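Local coordinates for choline/ethanolamine kinase family protein (Mesorhizobium loti, PDB 3DXQ), which probably phosphorylates ethanolamine or a similar small alcohol, as a member of the choline/ethanolamine kinase-like phosphotransferases, at residues A[132-135]-A[136-140]; A[146-150]-A[151-155]; A[160-163]-A[164-168]; A[250-253]-A[254-258]. All coordinates share one frame; numbering follows the deposited sequence.

Overall arrangement
All four contacts are local, each within one stretch of chain, in a bundle of helices. Interaction 4, on helix 237-263, is the buried one: apolar and aromatic side chains pack round its backbone bonds, and its Asp251 is held by arginines of helix 271-287. Interaction 1 on helix 130-141 and interaction 2 at the start of helix 152-167 lie at the surface yet both touch interaction 4, through Tyr137 and through Tyr152 and Val155. Interaction 3, farther along helix 152-167, is partly buried and does not touch interaction 4, but its Arg163 forms a salt bridge with Asp135 of interaction 1. Only interaction 2 is a turn leading into a helix.

Interaction 1 of 4, residues A[132-135]-A[136-140]; sequences AMID and DYLKV
Asp136 N donates to Ala132 O at 2.9 Å, the first of four consecutive backbone hydrogen bonds between residues four apart on helix 130-141. Tyr137 N follows onto Met133 O over 3.0 Å, with an almost straight N-H...O angle of 172°. Leu138 N and Lys139 N reach Ile134 O and Asp135 O in the same manner, so every carbonyl of 132-135 is satisfied by a main-chain donor of the next turn.

The side chains build on this ladder. Tyr137 CG stands anti to its own carbonyl carbon (chi1 -63°), which brings the ring back beside the preceding turn; Met133 O then lies 3.5 Å above one face of the Tyr137 ring, displaced toward its rim. The tyrosine also packs on Leu253, Leu256 and Trp257 of helix 237-263. Ile134 and Leu138 run side by side in the same direction and meet through Ile134 CG2 and Leu138 CD1 at 3.9 Å, while Leu138 also touches Tyr152 and Val156 of helix 152-167.

The carboxylate of Asp135 finds its partner on another helix: OD2 forms a salt bridge with Arg163 of helix 152-167. Lys139 follows one turn later, its aliphatic CG 3.7 Å from Asp135 O. Its chain bends at the last torsion, yet Lys139 NZ remains 5.8 Å from Asp135 OD2, too far for direct contact, although the nearby positive charge may still help to stabilise the ionised carboxylate.

This is a regular alpha-helix with two packing sides, one against each neighbouring helix, within the helical part of a kinase-like phosphotransferase fold.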
# COMPACT_ATOMS: atom_id res chain seq x y z
N ALA A 132 -7.78 -11.86 -9.59
CA ALA A 132 -8.34 -12.97 -8.83
C ALA A 132 -9.18 -12.35 -7.72
O ALA A 132 -10.39 -12.62 -7.60
CB ALA A 132 -7.25 -13.84 -8.26
N MSE A 133 -8.55 -11.47 -6.95
CA MSE A 133 -9.24 -10.78 -5.87
C MSE A 133 -10.49 -10.03 -6.34
O MSE A 133 -11.53 -10.10 -5.70
CB MSE A 133 -8.31 -9.82 -5.14
CG MSE A 133 -7.27 -10.54 -4.32
SE MSE A 133 -6.09 -9.32 -3.38
CE MSE A 133 -4.34 -10.47 -3.33
N ILE A 134 -10.38 -9.33 -7.47
CA ILE A 134 -11.51 -8.57 -8.01
C ILE A 134 -12.70 -9.47 -8.33
O ILE A 134 -13.81 -9.18 -7.92
CB ILE A 134 -11.10 -7.76 -9.25
CG1 ILE A 134 -10.27 -6.55 -8.83
CG2 ILE A 134 -12.32 -7.26 -10.02
CD1 ILE A 134 -9.58 -5.85 -9.95
N ASP A 135 -12.45 -10.54 -9.06
CA ASP A 135 -13.49 -11.51 -9.39
C ASP A 135 -14.10 -12.13 -8.14
O ASP A 135 -15.29 -12.42 -8.08
CB ASP A 135 -12.91 -12.65 -10.23
CG ASP A 135 -12.44 -12.19 -11.60
OD1 ASP A 135 -12.95 -11.17 -12.12
OD2 ASP A 135 -11.57 -12.87 -12.17
N ASP A 136 -13.25 -12.37 -7.16
CA ASP A 136 -13.67 -12.95 -5.91
C ASP A 136 -14.75 -12.07 -5.28
O ASP A 136 -15.88 -12.53 -5.05
CB ASP A 136 -12.45 -13.08 -4.99
CG ASP A 136 -12.66 -14.06 -3.86
OD1 ASP A 136 -13.83 -14.33 -3.50
OD2 ASP A 136 -11.64 -14.54 -3.33
N TYR A 137 -14.41 -10.79 -5.05
CA TYR A 137 -15.33 -9.82 -4.44
C TYR A 137 -16.62 -9.66 -5.25
O TYR A 137 -17.72 -9.54 -4.70
CB TYR A 137 -14.65 -8.44 -4.23
CG TYR A 137 -13.45 -8.42 -3.29
CD1 TYR A 137 -13.29 -9.37 -2.29
CD2 TYR A 137 -12.52 -7.39 -3.37
CE1 TYR A 137 -12.19 -9.33 -1.42
CE2 TYR A 137 -11.42 -7.33 -2.50
CZ TYR A 137 -11.27 -8.30 -1.53
OH TYR A 137 -10.20 -8.24 -0.69
N LEU A 138 -16.49 -9.67 -6.58
CA LEU A 138 -17.65 -9.56 -7.46
C LEU A 138 -18.64 -10.70 -7.23
O LEU A 138 -19.84 -10.43 -7.11
CB LEU A 138 -17.22 -9.54 -8.93
CG LEU A 138 -16.56 -8.25 -9.42
CD1 LEU A 138 -15.97 -8.47 -10.81
CD2 LEU A 138 -17.54 -7.07 -9.43
N LYS A 139 -18.16 -11.94 -7.20
CA LYS A 139 -19.04 -13.11 -6.97
C LYS A 139 -19.78 -12.93 -5.65
O LYS A 139 -21.01 -12.87 -5.62
CB LYS A 139 -18.25 -14.42 -6.92
CG LYS A 139 -17.90 -15.00 -8.28
CD LYS A 139 -17.43 -16.46 -8.16
CE LYS A 139 -16.95 -17.02 -9.50
NZ LYS A 139 -15.87 -16.17 -10.10
N VAL A 140 -18.99 -12.82 -4.58
CA VAL A 140 -19.48 -12.58 -3.23
C VAL A 140 -20.70 -11.65 -3.22
O VAL A 140 -21.70 -11.94 -2.56
CB VAL A 140 -18.34 -12.02 -2.33
CG1 VAL A 140 -18.87 -11.60 -0.98
CG2 VAL A 140 -17.21 -13.04 -2.18

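Interaction 2 of 4, residues A[146-150]-A[151-155]; sequences VTLPA and GYHDV
Leu148 lies over the ring of Tyr152 where a type II beta turn, Pro149 to Tyr152, leads the chain into helix 152-167. The contact is a CH-pi interaction: Leu148 CD2 stands 3.6 Å from the centroid of the Tyr152 ring, only 21° off the ring normal. Within the face it is displaced toward the side of CD2 and CE2, and the two side chains cross at about a right angle. The other methyl, Leu148 CD1, goes back along the tyrosine and meets Tyr152 CB at 3.9 Å. It also approaches the imidazole of His153, with 4.2 Å between Leu148 CD1 and His153 CE1.

Tyr152 can receive the leucine because its CG is anti to the backbone N (chi1 176°), which turns the ring back toward the incoming loop. Behind the side chains is the turn itself, closed by a bent hydrogen bond of 3.3 Å from Tyr152 N to Pro149 O; the donor sits above the carbonyl plane. Gly151 occupies the third position of the turn with a positive phi of 80°, a conformation that suits glycine, and it is also the N-cap residue. Its carbonyl starts the helical pattern, Gly151 O accepting from Val155 N at 3.1 Å.

Farther out, helix 237-263 supports the aromatic ring through Leu256 and Leu259, and Pro149 rests on Leu259 and on Phe279 of helix 271-287. The turn is thus seated against two helices. Alongside the leucine, the proline makes its own approach to the same tyrosine, Pro149 CD coming to 4.1 Å from Tyr152 CD1.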
# COMPACT_ATOMS: atom_id res chain seq x y z
N VAL A 146 -26.04 -5.94 -1.91
CA VAL A 146 -26.28 -4.59 -1.36
C VAL A 146 -26.64 -3.60 -2.48
O VAL A 146 -26.68 -3.99 -3.66
CB VAL A 146 -25.02 -4.05 -0.64
N THR A 147 -26.93 -2.35 -2.13
CA THR A 147 -27.17 -1.31 -3.14
C THR A 147 -25.79 -0.85 -3.57
O THR A 147 -24.92 -0.61 -2.72
CB THR A 147 -27.98 -0.10 -2.62
OG1 THR A 147 -29.34 -0.48 -2.43
CG2 THR A 147 -27.93 1.06 -3.61
N LEU A 148 -25.60 -0.75 -4.88
CA LEU A 148 -24.29 -0.45 -5.47
C LEU A 148 -24.31 0.85 -6.28
O LEU A 148 -25.38 1.27 -6.75
CB LEU A 148 -23.77 -1.65 -6.31
CG LEU A 148 -24.75 -2.51 -7.12
CD1 LEU A 148 -25.28 -1.78 -8.35
CD2 LEU A 148 -24.09 -3.82 -7.54
N PRO A 149 -23.14 1.50 -6.44
CA PRO A 149 -23.07 2.81 -7.11
C PRO A 149 -23.51 2.82 -8.57
O PRO A 149 -23.57 1.77 -9.22
CB PRO A 149 -21.58 3.19 -7.01
CG PRO A 149 -20.86 1.92 -6.73
CD PRO A 149 -21.80 1.04 -5.99
N ALA A 150 -23.82 4.01 -9.07
CA ALA A 150 -24.22 4.18 -10.47
C ALA A 150 -23.05 3.86 -11.41
O ALA A 150 -21.96 4.40 -11.24
CB ALA A 150 -24.73 5.59 -10.70
N GLY A 151 -23.29 2.98 -12.38
CA GLY A 151 -22.25 2.55 -13.34
C GLY A 151 -21.31 1.49 -12.78
O GLY A 151 -20.17 1.33 -13.26
N TYR A 152 -21.78 0.78 -11.76
CA TYR A 152 -21.03 -0.31 -11.15
C TYR A 152 -20.64 -1.32 -12.22
O TYR A 152 -19.46 -1.67 -12.37
CB TYR A 152 -21.89 -0.97 -10.07
CG TYR A 152 -21.28 -2.19 -9.41
CD1 TYR A 152 -20.40 -2.07 -8.35
CD2 TYR A 152 -21.64 -3.47 -9.83
CE1 TYR A 152 -19.86 -3.19 -7.74
CE2 TYR A 152 -21.10 -4.60 -9.22
CZ TYR A 152 -20.22 -4.45 -8.18
OH TYR A 152 -19.71 -5.57 -7.58
N HIS A 153 -21.64 -1.75 -12.99
CA HIS A 153 -21.43 -2.78 -14.01
C HIS A 153 -20.58 -2.30 -15.20
O HIS A 153 -19.88 -3.11 -15.83
CB HIS A 153 -22.77 -3.38 -14.44
CG HIS A 153 -23.49 -4.05 -13.31
ND1 HIS A 153 -24.61 -3.51 -12.71
CD2 HIS A 153 -23.23 -5.20 -12.64
CE1 HIS A 153 -25.02 -4.31 -11.74
NE2 HIS A 153 -24.20 -5.34 -11.67
N ASP A 154 -20.61 -1.01 -15.50
CA ASP A 154 -19.79 -0.47 -16.59
C ASP A 154 -18.32 -0.52 -16.17
O ASP A 154 -17.47 -1.10 -16.87
CB ASP A 154 -20.17 0.98 -16.91
CG ASP A 154 -21.61 1.11 -17.39
OD1 ASP A 154 -22.11 0.19 -18.08
OD2 ASP A 154 -22.23 2.15 -17.08
N VAL A 155 -18.02 0.06 -15.02
CA VAL A 155 -16.67 0.05 -14.52
C VAL A 155 -16.12 -1.39 -14.47
O VAL A 155 -14.95 -1.62 -14.82
CB VAL A 155 -16.59 0.72 -13.13
CG1 VAL A 155 -15.28 0.38 -12.45
CG2 VAL A 155 -16.78 2.24 -13.25

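Interaction 3 of 4, residues A[160-163]-A[164-168]; sequences GGVR and SALAA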
# COMPACT_ATOMS: atom_id res chain seq x y z
N GLY A 160 -12.51 -5.23 -17.64
CA GLY A 160 -12.17 -6.36 -18.47
C GLY A 160 -11.22 -5.93 -19.56
O GLY A 160 -10.25 -6.62 -19.85
N GLY A 161 -11.48 -4.77 -20.16
CA GLY A 161 -10.64 -4.24 -21.21
C GLY A 161 -9.26 -3.87 -20.68
O GLY A 161 -8.25 -4.07 -21.36
N VAL A 162 -9.24 -3.36 -19.45
CA VAL A 162 -8.01 -2.99 -18.77
C VAL A 162 -7.18 -4.26 -18.50
O VAL A 162 -5.97 -4.31 -18.76
CB VAL A 162 -8.32 -2.28 -17.42
CG1 VAL A 162 -7.05 -1.96 -16.66
CG2 VAL A 162 -9.16 -1.01 -17.65
N ARG A 163 -7.85 -5.29 -18.00
CA ARG A 163 -7.22 -6.57 -17.73
C ARG A 163 -6.58 -7.09 -19.00
O ARG A 163 -5.44 -7.56 -19.02
CB ARG A 163 -8.28 -7.56 -17.28
CG ARG A 163 -7.74 -8.92 -16.89
CD ARG A 163 -8.87 -9.71 -16.30
NE ARG A 163 -8.41 -11.00 -15.81
CZ ARG A 163 -9.13 -11.79 -15.00
NH1 ARG A 163 -10.33 -11.41 -14.58
NH2 ARG A 163 -8.63 -12.95 -14.61
N SER A 164 -7.35 -7.03 -20.08
CA SER A 164 -6.91 -7.52 -21.35
C SER A 164 -5.69 -6.76 -21.86
O SER A 164 -4.77 -7.36 -22.43
CB SER A 164 -8.03 -7.44 -22.34
OG SER A 164 -7.59 -8.08 -23.51
N ALA A 165 -5.69 -5.44 -21.67
CA ALA A 165 -4.57 -4.60 -22.07
C ALA A 165 -3.30 -4.98 -21.29
O ALA A 165 -2.20 -5.01 -21.84
CB ALA A 165 -4.93 -3.13 -21.88
N LEU A 166 -3.47 -5.31 -20.02
CA LEU A 166 -2.36 -5.72 -19.18
C LEU A 166 -1.85 -7.12 -19.54
O LEU A 166 -0.67 -7.43 -19.30
CB LEU A 166 -2.75 -5.68 -17.70
CG LEU A 166 -3.05 -4.31 -17.06
CD1 LEU A 166 -3.74 -4.55 -15.72
CD2 LEU A 166 -1.80 -3.44 -16.87
N ALA A 167 -2.73 -7.95 -20.09
CA ALA A 167 -2.38 -9.31 -20.48
C ALA A 167 -1.82 -9.35 -21.90
O ALA A 167 -1.20 -10.33 -22.28
CB ALA A 167 -3.57 -10.22 -20.34
N ALA A 168 -2.03 -8.27 -22.65
CA ALA A 168 -1.50 -8.17 -24.02
C ALA A 168 0.02 -8.29 -24.12
O ALA A 168 0.52 -8.57 -25.19
CB ALA A 168 -1.98 -6.87 -24.69
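Val162 and Leu166 lie one turn apart on the buried side of an alpha-helix, the later part of helix 152-167, whereas Arg163, Ser164 and Ala167 occupy its exposed side. On the packed side the link is close at the backbone: Leu166 N donates to Val162 O at 3.0 Å, and the leucine CG rests against the same carbonyl, Leu166 CG lying 3.4 Å from Val162 O. That position follows from Leu166 CG being anti to its carbonyl carbon (chi1 -66°), beside the backbone N. The branches themselves only brush, with 4.3 Å between Val162 CG1 and Leu166 CD1. Each has neighbours on other helices instead: Val162 meets Ile245 and Met249 of helix 237-263 and Leu295 of helix 289-300, and Leu166 meets Tyr246 and Phe131.

Gly161 O takes the backbone N-H of Ala165 at 2.9 Å and has a second partner in Arg299, so this carbonyl joins the helix to helix 289-300. The methyl of Ala165 sits beside the same oxygen and packs against Leu295.

On the solvent side the link is almost wholly backbone, and no side chains meet across it. Gly160 carries no side chain, and Ser164 meets it by backbone and CB alone, with Ser164 CB 3.4 Å from Gly160 O. Arg163, extended from CG to NE, leaves the helix toward Asp135 and packs on Phe131 of helix 130-141. The regular bonding also weakens toward 168, where Ala168 N makes only weak bonds to Ser164 O and Ala165 O. Just before it, Ala167 N still reaches Arg163 O at 2.9 Å, but with an N-H...O angle bent to 134°.

Interaction 4 of 4, residues A[250-253]-A[254-258]; sequences CDLL and WTLWG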
# COMPACT_ATOMS: atom_id res chain seq x y z
N CYS A 250 -6.68 0.08 -8.57
CA CYS A 250 -6.46 0.19 -7.14
C CYS A 250 -7.71 0.68 -6.44
O CYS A 250 -8.18 0.10 -5.48
CB CYS A 250 -5.31 1.15 -6.88
SG CYS A 250 -4.77 1.20 -5.19
N ASP A 251 -8.28 1.77 -6.94
CA ASP A 251 -9.55 2.27 -6.41
C ASP A 251 -10.65 1.23 -6.52
O ASP A 251 -11.45 1.08 -5.60
CB ASP A 251 -10.00 3.53 -7.15
CG ASP A 251 -9.53 4.82 -6.49
OD1 ASP A 251 -9.27 4.83 -5.28
OD2 ASP A 251 -9.45 5.84 -7.20
N LEU A 252 -10.72 0.53 -7.64
CA LEU A 252 -11.77 -0.46 -7.85
C LEU A 252 -11.68 -1.59 -6.83
O LEU A 252 -12.70 -2.01 -6.27
CB LEU A 252 -11.69 -1.05 -9.27
CG LEU A 252 -12.78 -2.06 -9.61
CD1 LEU A 252 -14.14 -1.42 -9.56
CD2 LEU A 252 -12.53 -2.64 -10.97
N LEU A 253 -10.46 -2.10 -6.63
CA LEU A 253 -10.21 -3.19 -5.69
C LEU A 253 -10.78 -2.86 -4.32
O LEU A 253 -11.62 -3.59 -3.79
CB LEU A 253 -8.71 -3.45 -5.55
CG LEU A 253 -8.31 -4.55 -4.56
CD1 LEU A 253 -8.85 -5.88 -5.08
CD2 LEU A 253 -6.80 -4.61 -4.35
N TRP A 254 -10.33 -1.73 -3.78
CA TRP A 254 -10.76 -1.28 -2.48
C TRP A 254 -12.24 -0.90 -2.47
O TRP A 254 -12.94 -1.16 -1.49
CB TRP A 254 -9.88 -0.13 -2.01
CG TRP A 254 -8.50 -0.61 -1.67
CD1 TRP A 254 -7.35 -0.37 -2.35
CD2 TRP A 254 -8.16 -1.43 -0.56
NE1 TRP A 254 -6.29 -0.98 -1.72
CE2 TRP A 254 -6.76 -1.64 -0.62
CE3 TRP A 254 -8.89 -2.00 0.49
CZ2 TRP A 254 -6.09 -2.40 0.33
CZ3 TRP A 254 -8.22 -2.76 1.43
CH2 TRP A 254 -6.83 -2.95 1.35
N THR A 255 -12.74 -0.29 -3.54
CA THR A 255 -14.16 0.02 -3.60
C THR A 255 -15.00 -1.23 -3.31
O THR A 255 -15.87 -1.21 -2.45
CB THR A 255 -14.56 0.56 -4.97
OG1 THR A 255 -14.04 1.88 -5.12
CG2 THR A 255 -16.08 0.60 -5.12
N LEU A 256 -14.71 -2.31 -4.04
CA LEU A 256 -15.41 -3.58 -3.87
C LEU A 256 -15.26 -4.16 -2.47
O LEU A 256 -16.21 -4.67 -1.89
CB LEU A 256 -14.93 -4.61 -4.90
CG LEU A 256 -15.23 -4.30 -6.37
CD1 LEU A 256 -14.58 -5.34 -7.26
CD2 LEU A 256 -16.71 -4.24 -6.62
N TRP A 257 -14.04 -4.08 -1.93
CA TRP A 257 -13.76 -4.49 -0.55
C TRP A 257 -14.63 -3.73 0.47
O TRP A 257 -15.16 -4.31 1.42
CB TRP A 257 -12.30 -4.24 -0.22
CG TRP A 257 -11.93 -4.50 1.18
CD1 TRP A 257 -11.54 -5.69 1.71
CD2 TRP A 257 -11.87 -3.55 2.25
NE1 TRP A 257 -11.24 -5.54 3.05
CE2 TRP A 257 -11.43 -4.23 3.40
CE3 TRP A 257 -12.13 -2.17 2.34
CZ2 TRP A 257 -11.25 -3.59 4.65
CZ3 TRP A 257 -11.96 -1.53 3.58
CH2 TRP A 257 -11.53 -2.24 4.71
N GLY A 258 -14.73 -2.41 0.26
CA GLY A 258 -15.52 -1.52 1.11
C GLY A 258 -17.01 -1.82 1.08
O GLY A 258 -17.70 -1.68 2.09
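Trp254 packs against Cys250 across one turn of alpha-helix 237-263, in a buried part of the helical bundle. Its CB starts near the carbonyl it bonds to, Trp254 CB being 3.9 Å from Cys250 O, the acceptor for Trp254 N. Because CG is anti to the carbonyl carbon (chi1 -71°), the indole leans back over that turn, and Trp254 CG is likewise 3.9 Å from Cys250 O. CD1 then passes close to the oxygen, with 3.3 Å between Trp254 CD1 and Cys250 O, and has the sulfur as its other neighbour: Cys250 SG lies 4.1 Å away. The sulfur-aromatic contact is made at the edge, Cys250 SG being 89° off the normal of the five-membered ring. At the far end of the indole, Trp254 CZ3 stands 3.8 Å above the centre of the Trp257 ring, so the edge of one indole meets the face of the other. Arg278 of helix 271-287 also touches Trp254.

Next along, Asp251, whose carboxylate is bridged by Arg278 and Arg281, uses its carbonyl twice. Thr255 N and Thr255 OG1 each bond to Asp251 O at 2.8 Å, and they come from opposite faces of its plane.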